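Local coordinates for alginate lyase, family PL7 (Zobellia galactanivorans, PDB 3ZPY), which probably cleaves alginate, a polymer of mannuronate and guluronate, as a polysaccharide lyase of family PL7, here represented by its catalytic domain, at residues G92-N106 against L178-G191. Sequence-based numbering, arbitrary orientation.
Sequences GDSGTHTMEWTVQVN and LDTTYNCKLVYSGG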
# COMPACT_ATOMS: atom_id res chain seq x y z
N GLY A 92 -6.23 12.74 -12.27
CA GLY A 92 -5.01 12.26 -12.90
C GLY A 92 -4.59 12.97 -14.18
O GLY A 92 -3.41 12.79 -14.57
N ASP A 93 -5.49 13.71 -14.83
CA ASP A 93 -5.09 14.54 -15.99
C ASP A 93 -5.33 16.06 -15.77
O ASP A 93 -5.50 16.82 -16.72
CB ASP A 93 -5.76 13.97 -17.27
CG ASP A 93 -7.30 13.95 -17.20
OD1 ASP A 93 -7.85 14.37 -16.17
OD2 ASP A 93 -7.95 13.50 -18.21
N SER A 94 -5.35 16.49 -14.50
CA SER A 94 -5.30 17.92 -14.16
C SER A 94 -4.30 18.13 -13.03
O SER A 94 -4.55 17.76 -11.89
CB SER A 94 -6.67 18.33 -13.69
OG SER A 94 -6.63 19.69 -13.47
N GLY A 95 -3.13 18.72 -13.34
CA GLY A 95 -2.07 18.82 -12.36
C GLY A 95 -1.21 17.60 -12.35
O GLY A 95 -1.50 16.58 -12.97
N THR A 96 -0.19 17.70 -11.54
CA THR A 96 0.78 16.63 -11.43
C THR A 96 0.78 16.16 -9.96
O THR A 96 0.87 16.96 -9.05
CB THR A 96 2.15 17.11 -11.83
OG1 THR A 96 2.18 17.40 -13.21
CG2 THR A 96 3.27 16.02 -11.59
N HIS A 97 0.70 14.84 -9.77
CA HIS A 97 0.40 14.29 -8.44
C HIS A 97 1.32 13.23 -8.16
O HIS A 97 1.48 12.28 -8.94
CB HIS A 97 -1.04 13.67 -8.50
CG HIS A 97 -2.07 14.68 -8.91
ND1 HIS A 97 -2.55 14.84 -10.18
CD2 HIS A 97 -2.55 15.75 -8.18
CE1 HIS A 97 -3.35 15.93 -10.21
NE2 HIS A 97 -3.36 16.48 -9.02
N THR A 98 2.10 13.41 -7.05
CA THR A 98 3.31 12.53 -6.79
C THR A 98 3.35 12.01 -5.36
O THR A 98 3.05 12.77 -4.42
CB THR A 98 4.59 13.40 -7.00
OG1 THR A 98 4.56 13.94 -8.33
CG2 THR A 98 5.89 12.61 -6.88
N MET A 99 3.71 10.72 -5.23
CA MET A 99 4.05 10.22 -3.93
C MET A 99 5.43 9.71 -4.01
O MET A 99 5.77 8.94 -4.90
CB MET A 99 3.10 9.10 -3.50
CG MET A 99 3.50 8.50 -2.17
SD MET A 99 2.24 7.34 -1.50
CE MET A 99 2.29 5.97 -2.69
N GLU A 100 6.30 10.21 -3.09
CA GLU A 100 7.68 9.67 -2.97
C GLU A 100 7.83 8.98 -1.62
O GLU A 100 7.35 9.45 -0.60
CB GLU A 100 8.67 10.78 -3.06
CG GLU A 100 8.73 11.40 -4.45
CD GLU A 100 9.57 12.65 -4.52
OE1 GLU A 100 9.04 13.65 -3.99
OE2 GLU A 100 10.67 12.60 -5.02
N TRP A 101 8.48 7.82 -1.65
CA TRP A 101 8.78 7.10 -0.39
C TRP A 101 9.92 6.19 -0.59
O TRP A 101 10.15 5.66 -1.69
CB TRP A 101 7.53 6.32 0.09
CG TRP A 101 7.03 5.13 -0.66
CD1 TRP A 101 6.97 3.84 -0.11
CD2 TRP A 101 6.50 5.01 -2.00
NE1 TRP A 101 6.44 2.97 -0.99
CE2 TRP A 101 6.12 3.61 -2.17
CE3 TRP A 101 6.24 5.90 -3.02
CZ2 TRP A 101 5.53 3.15 -3.38
CZ3 TRP A 101 5.67 5.44 -4.21
CH2 TRP A 101 5.36 4.08 -4.39
N THR A 102 10.66 5.98 0.46
CA THR A 102 11.82 5.11 0.44
C THR A 102 11.36 3.85 1.13
O THR A 102 10.86 3.90 2.28
CB THR A 102 13.00 5.82 1.17
OG1 THR A 102 13.32 6.99 0.43
CG2 THR A 102 14.25 4.90 1.29
N VAL A 103 11.60 2.76 0.50
CA VAL A 103 10.92 1.48 0.99
C VAL A 103 11.91 0.32 0.96
O VAL A 103 12.84 0.25 0.12
CB VAL A 103 9.69 1.16 0.06
CG1 VAL A 103 10.11 0.70 -1.37
CG2 VAL A 103 8.77 0.11 0.70
N GLN A 104 11.65 -0.62 1.87
CA GLN A 104 12.08 -2.02 1.68
C GLN A 104 10.95 -2.97 1.98
O GLN A 104 9.99 -2.62 2.70
CB GLN A 104 13.20 -2.39 2.61
CG GLN A 104 14.47 -1.48 2.59
CD GLN A 104 15.60 -2.15 3.28
OE1 GLN A 104 15.38 -3.20 3.98
NE2 GLN A 104 16.80 -1.62 3.15
N VAL A 105 11.04 -4.13 1.35
CA VAL A 105 10.13 -5.22 1.71
C VAL A 105 11.08 -6.23 2.37
O VAL A 105 12.07 -6.65 1.72
CB VAL A 105 9.31 -5.78 0.56
CG1 VAL A 105 8.46 -6.96 1.07
CG2 VAL A 105 8.50 -4.66 -0.11
N ASN A 106 10.77 -6.66 3.62
CA ASN A 106 11.61 -7.53 4.32
C ASN A 106 11.09 -8.98 4.40
O ASN A 106 11.83 -9.83 4.80
CB ASN A 106 11.78 -7.00 5.74
CG ASN A 106 12.41 -5.58 5.74
OD1 ASN A 106 13.54 -5.41 5.27
ND2 ASN A 106 11.62 -4.57 6.10
N LEU A 178 14.42 -8.29 -1.85
CA LEU A 178 14.06 -8.03 -0.48
C LEU A 178 15.25 -7.37 0.27
O LEU A 178 16.39 -7.56 -0.10
CB LEU A 178 13.64 -9.29 0.25
CG LEU A 178 12.41 -9.95 -0.38
CD1 LEU A 178 11.93 -11.16 0.42
CD2 LEU A 178 11.21 -9.01 -0.58
N ASP A 179 14.95 -6.70 1.40
CA ASP A 179 15.94 -6.04 2.25
C ASP A 179 16.81 -5.15 1.46
O ASP A 179 17.95 -4.95 1.81
CB ASP A 179 16.79 -7.14 2.90
CG ASP A 179 15.95 -8.11 3.75
OD1 ASP A 179 15.01 -7.68 4.43
OD2 ASP A 179 16.17 -9.36 3.63
N THR A 180 16.25 -4.35 0.55
CA THR A 180 16.95 -3.51 -0.39
C THR A 180 16.22 -2.21 -0.51
O THR A 180 15.00 -2.19 -0.78
CB THR A 180 17.10 -4.15 -1.75
OG1 THR A 180 17.87 -5.34 -1.62
CG2 THR A 180 17.79 -3.24 -2.74
N THR A 181 16.89 -1.10 -0.30
CA THR A 181 16.22 0.23 -0.29
C THR A 181 15.98 0.66 -1.71
O THR A 181 16.88 0.67 -2.59
CB THR A 181 17.19 1.19 0.42
OG1 THR A 181 17.11 0.76 1.76
CG2 THR A 181 16.66 2.65 0.32
N TYR A 182 14.72 1.09 -1.92
CA TYR A 182 14.35 1.72 -3.23
C TYR A 182 13.75 3.08 -2.88
O TYR A 182 12.84 3.18 -2.04
CB TYR A 182 13.30 0.88 -3.96
CG TYR A 182 13.87 -0.41 -4.37
CD1 TYR A 182 14.67 -0.54 -5.50
CD2 TYR A 182 13.60 -1.58 -3.58
CE1 TYR A 182 15.19 -1.76 -5.88
CE2 TYR A 182 14.17 -2.83 -3.90
CZ TYR A 182 14.93 -2.90 -5.07
OH TYR A 182 15.45 -4.11 -5.44
N ASN A 183 14.23 4.09 -3.59
CA ASN A 183 13.55 5.38 -3.58
C ASN A 183 12.48 5.45 -4.66
O ASN A 183 12.84 5.45 -5.87
CB ASN A 183 14.53 6.53 -3.78
CG ASN A 183 15.58 6.57 -2.66
OD1 ASN A 183 15.21 6.53 -1.45
ND2 ASN A 183 16.86 6.66 -3.01
N CYS A 184 11.19 5.40 -4.26
CA CYS A 184 10.09 5.21 -5.23
C CYS A 184 9.44 6.55 -5.47
O CYS A 184 9.33 7.38 -4.55
CB CYS A 184 9.02 4.28 -4.63
SG CYS A 184 9.62 2.68 -4.12
N LYS A 185 9.02 6.79 -6.72
CA LYS A 185 8.30 8.00 -7.08
C LYS A 185 7.15 7.56 -7.98
O LYS A 185 7.40 7.08 -9.09
CB LYS A 185 9.24 8.99 -7.75
CG LYS A 185 8.57 10.32 -8.12
CD LYS A 185 9.55 11.41 -8.55
CE LYS A 185 10.29 11.13 -9.80
NZ LYS A 185 10.99 12.31 -10.41
N LEU A 186 5.92 7.75 -7.52
CA LEU A 186 4.69 7.33 -8.25
C LEU A 186 3.98 8.61 -8.67
O LEU A 186 3.66 9.47 -7.83
CB LEU A 186 3.88 6.50 -7.29
CG LEU A 186 2.63 5.87 -7.90
CD1 LEU A 186 3.00 4.94 -9.05
CD2 LEU A 186 1.85 5.14 -6.79
N VAL A 187 3.81 8.78 -9.97
CA VAL A 187 3.31 10.04 -10.55
C VAL A 187 2.05 9.68 -11.32
O VAL A 187 2.04 8.75 -12.10
CB VAL A 187 4.32 10.71 -11.44
CG1 VAL A 187 3.76 12.06 -11.92
CG2 VAL A 187 5.66 11.01 -10.66
N TYR A 188 1.04 10.54 -11.20
CA TYR A 188 -0.16 10.50 -12.05
C TYR A 188 -0.28 11.91 -12.60
O TYR A 188 -0.50 12.85 -11.83
CB TYR A 188 -1.41 10.14 -11.17
CG TYR A 188 -2.61 9.59 -11.92
CD1 TYR A 188 -2.68 9.48 -13.34
CD2 TYR A 188 -3.67 9.08 -11.19
CE1 TYR A 188 -3.85 8.97 -13.99
CE2 TYR A 188 -4.85 8.54 -11.82
CZ TYR A 188 -4.89 8.46 -13.21
OH TYR A 188 -6.08 7.92 -13.79
N SER A 189 -0.08 12.03 -13.93
CA SER A 189 -0.01 13.35 -14.57
C SER A 189 -0.29 13.18 -16.01
O SER A 189 0.19 12.22 -16.64
CB SER A 189 1.41 13.98 -14.38
OG SER A 189 1.44 15.28 -14.96
N GLY A 190 -1.11 14.06 -16.55
CA GLY A 190 -1.43 13.95 -17.98
C GLY A 190 -2.20 12.70 -18.41
O GLY A 190 -2.20 12.35 -19.56
N GLY A 191 -2.82 12.05 -17.43
CA GLY A 191 -3.50 10.84 -17.52
C GLY A 191 -2.58 9.62 -17.59
O GLY A 191 -3.03 8.53 -17.74
O HOH W 1 -2.29 16.33 -15.63
O HOH W 2 18.92 -3.56 4.03
O HOH W 3 13.32 -4.35 -0.63
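With chi1 at 70°, Trp101 holds CG between its backbone N and carbonyl carbon, which lays the indole across the neighbouring strand against Cys184. The backbone of Cys184 places CB 3.4 Å from the centroid of the six-membered ring of Trp101, a CH-pi contact almost on the ring normal, and with SG beside the backbone N (chi1 -57°) the sulfur also lies over that face, a sulfur-aromatic contact. A residue this small suits a place beneath an indole. Met99 CE covers the opposite face, and Leu186 CB meets the ring edge 3.7 Å from Trp101 CZ3. An alanine here is likely to leave Cys184 CB and Met99 CE without the flat surface between them, opening a gap toward Phe121 and Val219.

On the face opposite Trp101, Thr102 and Asn183 stand side by side: Thr102 OG1 donates to Asn183 OD1 over 2.7 Å, in the carbonyl plane. Nearer the loop, Gln104 NE2 gives Thr181 OG1 a nearly straight bond (174°), and its OE1 is held by Arg239. At the far end, Gly92 CA sits 3.5 Å above the centre of the Tyr188 ring, where any side chain would collide. Tyr188 O accepts from both His97 N and His97 ND1, from opposite faces of its carbonyl plane.

Paired backbone bonds from His97-Tyr188 to Val103-Tyr182 join neighbouring antiparallel strands in one sheet of the PL7 beta-jelly-roll, whose buried face packs on the second sheet.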